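Salmonella typhimurium DB7155 bacteriophage DET7 tailspike (Bacteriophage, PDB 2V5I) binds and hydrolyses the O-antigen of its Salmonella host as the trimeric, beta-helical receptor-binding tailspike of the phage. Local coordinates at the interface of chains A and B. Sequence-based numbering; all coordinates share one arbitrary frame. Chains: chain A/B, Salmonella typhimurium DB7155 bacteriophage DET7 tailspike.

Contact 1: the interface of chains A and B. Residues chain A 516, 518, 536, 539; chain B 530, 545, 547-548, 555.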
loop_
_atom_site.group_PDB
_atom_site.type_symbol
_atom_site.label_atom_id
_atom_site.label_comp_id
_atom_site.label_asym_id
_atom_site.label_seq_id
_atom_site.Cartn_x
_atom_site.Cartn_y
_atom_site.Cartn_z
ATOM N N ILE A 516 53.731 0.185 -1.745
ATOM C CA ILE A 516 54.770 -0.173 -2.694
ATOM C C ILE A 516 55.134 -1.622 -2.492
ATOM O O ILE A 516 54.802 -2.217 -1.454
ATOM C CB ILE A 516 56.005 0.742 -2.516
ATOM C CG1 ILE A 516 56.751 0.438 -1.220
ATOM C CG2 ILE A 516 55.580 2.233 -2.609
ATOM C CD1 ILE A 516 58.031 1.275 -1.052
ATOM N N GLY A 518 57.489 -4.623 -1.621
ATOM C CA GLY A 518 58.712 -4.796 -0.854
ATOM C C GLY A 518 59.741 -5.665 -1.554
ATOM O O GLY A 518 60.863 -5.803 -1.077
ATOM N N LEU A 536 60.858 -1.705 -3.921
ATOM C CA LEU A 536 62.172 -1.696 -3.273
ATOM C C LEU A 536 63.089 -2.762 -3.858
ATOM O O LEU A 536 62.658 -3.895 -4.142
ATOM C CB LEU A 536 62.027 -1.995 -1.769
ATOM C CG LEU A 536 61.256 -0.965 -0.968
ATOM C CD1 LEU A 536 60.969 -1.483 0.446
ATOM C CD2 LEU A 536 61.984 0.331 -0.936
ATOM N N GLY A 539 67.353 -2.187 -0.965
ATOM C CA GLY A 539 67.194 -1.054 -0.069
ATOM C C GLY A 539 66.924 0.306 -0.718
ATOM O O GLY A 539 66.888 1.308 -0.008
ATOM N N ASN B 530 55.709 -1.672 3.930
ATOM C CA ASN B 530 55.731 -1.523 2.465
ATOM C C ASN B 530 54.748 -0.433 2.007
ATOM O O ASN B 530 53.995 -0.593 1.049
ATOM C CB ASN B 530 55.479 -2.841 1.748
ATOM C CG ASN B 530 56.594 -3.859 1.996
ATOM O OD1 ASN B 530 57.722 -3.513 2.322
ATOM N ND2 ASN B 530 56.232 -5.119 1.932
ATOM N N ILE B 545 59.527 5.702 4.482
ATOM C CA ILE B 545 59.137 4.376 4.054
ATOM C C ILE B 545 59.226 3.415 5.251
ATOM O O ILE B 545 60.224 3.420 5.962
ATOM C CB ILE B 545 60.061 3.866 2.942
ATOM C CG1 ILE B 545 59.811 4.698 1.687
ATOM C CG2 ILE B 545 59.833 2.372 2.664
ATOM C CD1 ILE B 545 60.757 4.517 0.588
ATOM N N LEU B 547 59.837 -0.303 5.873
ATOM C CA LEU B 547 60.461 -1.430 5.150
ATOM C C LEU B 547 59.875 -2.769 5.531
ATOM O O LEU B 547 59.204 -2.893 6.549
ATOM C CB LEU B 547 61.950 -1.448 5.490
ATOM C CG LEU B 547 62.753 -0.228 5.020
ATOM C CD1 LEU B 547 64.149 -0.144 5.676
ATOM C CD2 LEU B 547 62.865 -0.137 3.551
ATOM N N PRO B 548 60.189 -3.820 4.735
ATOM C CA PRO B 548 59.705 -5.152 5.041
ATOM C C PRO B 548 60.019 -5.672 6.447
ATOM O O PRO B 548 59.195 -6.401 7.014
ATOM C CB PRO B 548 60.400 -6.012 3.980
ATOM C CG PRO B 548 60.514 -5.124 2.825
ATOM C CD PRO B 548 60.867 -3.767 3.442
ATOM N N MET B 555 64.430 8.432 2.547
ATOM C CA MET B 555 65.157 8.463 1.286
ATOM C C MET B 555 64.915 9.754 0.523
ATOM O O MET B 555 63.762 10.140 0.259
ATOM C CB MET B 555 64.681 7.310 0.380
ATOM C CG MET B 555 64.816 5.949 1.004
ATOM S SD MET B 555 64.593 4.603 -0.171
ATOM C CE MET B 555 64.353 3.205 0.922
HETATM O O HOH W 1 52.461 -2.890 -0.006
#
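A:Ile516 and B:Asn530 meet through their backbones: the amide N of A:Ile516 gives a hydrogen bond of 2.9 Å to the carbonyl O of B:Asn530. It is straight at the hydrogen (174°), but the N-H comes down on the carbonyl from one face, 39° off its plane. The two carbonyl oxygens also lie near each other and can only accept; water 1 bridges them, 2.8 Å from A:Ile516 O and 3.0 Å from B:Asn530 O. The carboxamide of B:Asn530 lies face-on over A:Gly518, whose CA is 3.7 Å from B:Asn530 CG and nearly straight above the amide plane.

A:Leu536, with CG anti to the carbonyl carbon (chi1 -64°), points CD1 at the junction of B:Leu547 and B:Pro548, 3.9 Å from B:Leu547 CD2 and 3.8 Å from B:Pro548 CD. B:Met555 is extended and brings its methyl CE to 3.3 Å from A:Gly539 O.

Strand 531-537 positions A:Leu536, and the loop directly after strand 540-546 holds its two partners. In this subunit interface of the C-terminal intertwined domain, that strand and loop residues A:Ile516, A:Gly518 and A:Gly539 pack on that loop, B:Asn530 and strand 552-556 of chain B.

Contact 2: the interface of chains A and B. Residues chain A 485, 504-505, 508, 510; chain B 491-493, 500.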
loop_
_atom_site.group_PDB
_atom_site.type_symbol
_atom_site.label_atom_id
_atom_site.label_comp_id
_atom_site.label_asym_id
_atom_site.label_seq_id
_atom_site.Cartn_x
_atom_site.Cartn_y
_atom_site.Cartn_z
ATOM N N ALA A 485 39.744 14.148 9.312
ATOM C CA ALA A 485 39.526 12.731 8.984
ATOM C C ALA A 485 40.525 12.279 7.923
ATOM O O ALA A 485 41.221 13.111 7.283
ATOM C CB ALA A 485 38.102 12.490 8.502
ATOM N N VAL A 504 44.905 8.926 2.618
ATOM C CA VAL A 504 45.027 10.367 2.461
ATOM C C VAL A 504 44.644 11.048 3.807
ATOM O O VAL A 504 43.544 10.880 4.313
ATOM C CB VAL A 504 44.076 10.864 1.334
ATOM C CG1 VAL A 504 44.113 12.367 1.217
ATOM C CG2 VAL A 504 44.441 10.221 -0.034
ATOM N N ASN A 505 45.599 11.829 4.336
ATOM C CA ASN A 505 45.465 12.683 5.535
ATOM C C ASN A 505 45.445 11.917 6.884
ATOM O O ASN A 505 44.989 12.449 7.875
ATOM C CB ASN A 505 44.264 13.628 5.468
ATOM C CG ASN A 505 44.414 14.790 6.427
ATOM O OD1 ASN A 505 45.525 15.360 6.517
ATOM N ND2 ASN A 505 43.315 15.190 7.103
ATOM N N ASP A 508 46.375 13.672 10.236
ATOM C CA ASP A 508 46.280 15.063 9.798
ATOM C C ASP A 508 47.614 15.632 9.297
ATOM O O ASP A 508 47.859 16.841 9.315
ATOM C CB ASP A 508 45.668 16.000 10.869
ATOM C CG ASP A 508 44.992 17.222 10.257
ATOM O OD1 ASP A 508 44.228 17.125 9.262
ATOM O OD2 ASP A 508 45.235 18.354 10.748
ATOM N N LYS A 510 48.362 15.578 6.118
ATOM C CA LYS A 510 48.089 16.118 4.776
ATOM C C LYS A 510 48.923 15.489 3.667
ATOM O O LYS A 510 49.223 16.093 2.638
ATOM C CB LYS A 510 48.158 17.648 4.746
ATOM C CG LYS A 510 47.224 18.316 5.774
ATOM C CD LYS A 510 47.785 19.539 6.355
ATOM C CE LYS A 510 46.971 20.003 7.575
ATOM N NZ LYS A 510 47.615 19.624 8.901
ATOM N N ALA B 491 39.645 14.411 1.859
ATOM C CA ALA B 491 39.552 14.245 3.319
ATOM C C ALA B 491 39.412 15.644 3.952
ATOM O O ALA B 491 40.082 16.614 3.549
ATOM C CB ALA B 491 40.806 13.564 3.897
ATOM N N LEU B 492 38.636 15.691 5.033
ATOM C CA LEU B 492 38.459 16.867 5.889
ATOM C C LEU B 492 39.705 17.219 6.722
ATOM O O LEU B 492 40.347 16.361 7.319
ATOM C CB LEU B 492 37.321 16.547 6.892
ATOM C CG LEU B 492 36.854 17.606 7.909
ATOM C CD1 LEU B 492 36.109 18.731 7.247
ATOM C CD2 LEU B 492 36.030 16.944 9.024
ATOM N N SER B 493 40.037 18.494 6.743
ATOM C CA SER B 493 41.112 18.992 7.643
ATOM C C SER B 493 40.751 20.425 8.056
ATOM O O SER B 493 40.227 21.196 7.231
ATOM C CB SER B 493 42.494 18.967 6.968
ATOM O OG SER B 493 43.514 19.356 7.910
ATOM N N VAL B 500 42.074 18.142 1.702
ATOM C CA VAL B 500 43.248 17.380 1.259
ATOM C C VAL B 500 42.719 16.459 0.165
ATOM O O VAL B 500 41.755 15.729 0.417
ATOM C CB VAL B 500 43.872 16.545 2.387
ATOM C CG1 VAL B 500 45.133 15.821 1.885
ATOM C CG2 VAL B 500 44.211 17.429 3.576
#
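The carboxamide of A:Asn505 carries B:Val500 on one face: the methyl CG2 of B:Val500 sits over the plane, 3.9 Å from A:Asn505 CG, and the two side chains cross at about a right angle. The opposite face turns toward the backbone of A:Asp508. The edges are tied within chain A. OD1 accepts A:Lys510 N in the carbonyl plane, while A:Asn505 ND2 donates to A:Ala485 O and, close to the amide plane, to A:Asp508 OD1 at 3.0 Å. These bonds fix the rotation of the amide and so present its face to B:Val500.

The second flat group, the carboxylate of A:Asp508, uses both lone pairs of OD1: the anti one takes A:Asn505 ND2, and the syn one of A:Asp508 OD1 takes the hydroxyl OG of B:Ser493 at 2.7 Å. That hydroxyl reaches it with OG anti to its own backbone N (chi1 -175°). A:Lys510 NZ comes to A:Asp508 OD2 from above the carboxylate, 73° out of plane at 3.3 Å, as a salt bridge, and also binds A:Asp508 O; its positive charge may stabilise the carboxylate.

A:Val504 CG1 packs on B:Val500 CG1 at 3.7 Å, the two valines running antiparallel past one another. A:Ala485 N bonds B:Leu492 O at 3.0 Å, setting the start of strand 485-493 of chain A against the end of the equivalent strand of chain B. In this subunit interface of the C-terminal intertwined domain, loops beside strands 485-493 and 501-504 supply B:Val500 and A:Asn505.

Contact 3: the interface of chains A and B. Residues chain A 445-446, 456, 472; chain B 441, 456, 458, 472.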
loop_
_atom_site.group_PDB
_atom_site.type_symbol
_atom_site.label_atom_id
_atom_site.label_comp_id
_atom_site.label_asym_id
_atom_site.label_seq_id
_atom_site.Cartn_x
_atom_site.Cartn_y
_atom_site.Cartn_z
ATOM N N ARG A 445 25.486 10.163 -0.183
ATOM C CA ARG A 445 26.334 10.336 1.003
ATOM C C ARG A 445 26.103 9.125 1.876
ATOM O O ARG A 445 24.942 8.754 2.085
ATOM C CB ARG A 445 25.929 11.576 1.777
ATOM C CG ARG A 445 26.699 11.786 3.100
ATOM C CD ARG A 445 26.148 12.951 3.911
ATOM N NE ARG A 445 26.417 14.222 3.255
ATOM C CZ ARG A 445 25.537 14.968 2.594
ATOM N NH1 ARG A 445 24.276 14.596 2.389
ATOM N NH2 ARG A 445 25.964 16.092 2.050
ATOM N N VAL A 446 27.189 8.559 2.403
ATOM C CA VAL A 446 27.153 7.493 3.396
ATOM C C VAL A 446 27.487 8.095 4.752
ATOM O O VAL A 446 28.464 8.831 4.870
ATOM C CB VAL A 446 28.055 6.215 3.053
ATOM C CG1 VAL A 446 27.459 5.487 1.807
ATOM C CG2 VAL A 446 29.494 6.546 2.860
ATOM N N LEU A 456 31.961 2.772 2.098
ATOM C CA LEU A 456 31.318 2.104 0.974
ATOM C C LEU A 456 32.226 0.933 0.633
ATOM O O LEU A 456 33.325 1.118 0.070
ATOM C CB LEU A 456 31.187 2.993 -0.239
ATOM C CG LEU A 456 30.491 2.263 -1.409
ATOM C CD1 LEU A 456 28.992 2.190 -1.175
ATOM C CD2 LEU A 456 30.817 2.906 -2.658
ATOM N N LEU A 472 36.106 1.978 0.076
ATOM C CA LEU A 472 36.386 3.391 0.252
ATOM C C LEU A 472 35.925 3.682 1.682
ATOM O O LEU A 472 34.765 3.438 2.005
ATOM C CB LEU A 472 35.533 4.193 -0.728
ATOM C CG LEU A 472 35.435 5.689 -0.474
ATOM C CD1 LEU A 472 36.755 6.286 -0.730
ATOM C CD2 LEU A 472 34.303 6.336 -1.374
ATOM N N LEU B 441 23.535 -3.026 -1.665
ATOM C CA LEU B 441 23.399 -2.361 -2.959
ATOM C C LEU B 441 24.017 -3.251 -4.017
ATOM O O LEU B 441 24.894 -4.049 -3.714
ATOM C CB LEU B 441 24.111 -1.006 -2.944
ATOM C CG LEU B 441 23.681 -0.005 -1.892
ATOM C CD1 LEU B 441 24.681 1.155 -1.825
ATOM C CD2 LEU B 441 22.323 0.510 -2.247
ATOM N N LEU B 456 29.986 10.820 -4.165
ATOM C CA LEU B 456 29.617 9.993 -3.023
ATOM C C LEU B 456 30.415 10.549 -1.854
ATOM O O LEU B 456 31.645 10.356 -1.769
ATOM C CB LEU B 456 29.974 8.539 -3.213
ATOM C CG LEU B 456 29.559 7.686 -1.994
ATOM C CD1 LEU B 456 28.063 7.426 -2.008
ATOM C CD2 LEU B 456 30.325 6.464 -1.961
ATOM N N LEU B 458 31.170 11.059 2.309
ATOM C CA LEU B 458 31.214 10.252 3.508
ATOM C C LEU B 458 31.105 11.217 4.698
ATOM O O LEU B 458 31.635 12.317 4.681
ATOM C CB LEU B 458 32.523 9.477 3.617
ATOM C CG LEU B 458 32.732 8.532 2.448
ATOM C CD1 LEU B 458 33.931 9.022 1.752
ATOM C CD2 LEU B 458 32.991 7.120 2.922
ATOM N N LEU B 472 34.393 10.865 -2.587
ATOM C CA LEU B 472 34.799 10.447 -3.916
ATOM C C LEU B 472 33.982 11.342 -4.851
ATOM O O LEU B 472 32.757 11.344 -4.767
ATOM C CB LEU B 472 34.393 8.990 -4.126
ATOM C CG LEU B 472 34.432 8.475 -5.556
ATOM C CD1 LEU B 472 35.837 8.416 -5.986
ATOM C CD2 LEU B 472 33.715 7.066 -5.663
#
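A:Leu456 and B:Leu456 share one conformation, CG anti to the backbone N (chi1 -179° in both), and it brings the CD2 tip of B:Leu456 against the flank of A:Leu456, 3.7 Å from A:Leu456 CD2 and 4.0 Å from A:Leu456 CB. In A:Val446 the methyl CG2 takes the crowded position between the backbone N and the carbonyl carbon, and there A:Val446 CG2 meets B:Leu458 CD2 at 3.5 Å; these two side chains lie side by side and point the same way. Their backbones form a parallel beta bridge, consistent with the approach of A:Val446 O to B:Leu458 CA at 3.4 Å.

A:Leu472 adds a third apolar link. A:Leu472 CD2 lies 3.8 Å from B:Leu472 CB and 4.0 Å from B:Leu456 CD2. Within this A-B interface equivalent residues are buried unequally: A:Leu472 has 43 Å² hidden by the partner against 8 Å² for B:Leu472. The interface is not an exact two-fold, as expected of a three-fold trimer.

Leucine and valine side chains thus make an apolar seam, with no N or O of one chain within bonding reach of the other, while the bridge aligns the strands. In the three-chain tailspike this seam probably forms part of a hydrophobic core and holds the subunits in register.

The C-alpha centre of contact 2 lies about 16 Å from that of contact 3 and about 24 Å from that of contact 1, while contacts 1 and 3 are about 31 Å apart; contact 2 lies between them along the spike but offset from the line joining them. They share no residue or strand: contact 3 draws on strands 435-441 to 470-476, contact 2 on strands 485-493 and 501-504, and contact 1 on segments from residue 516 onward. Sequence order therefore follows position toward the C-terminal end. An apolar seam, a polar network and a mixed patch succeed one another, as expected of an intertwined trimer.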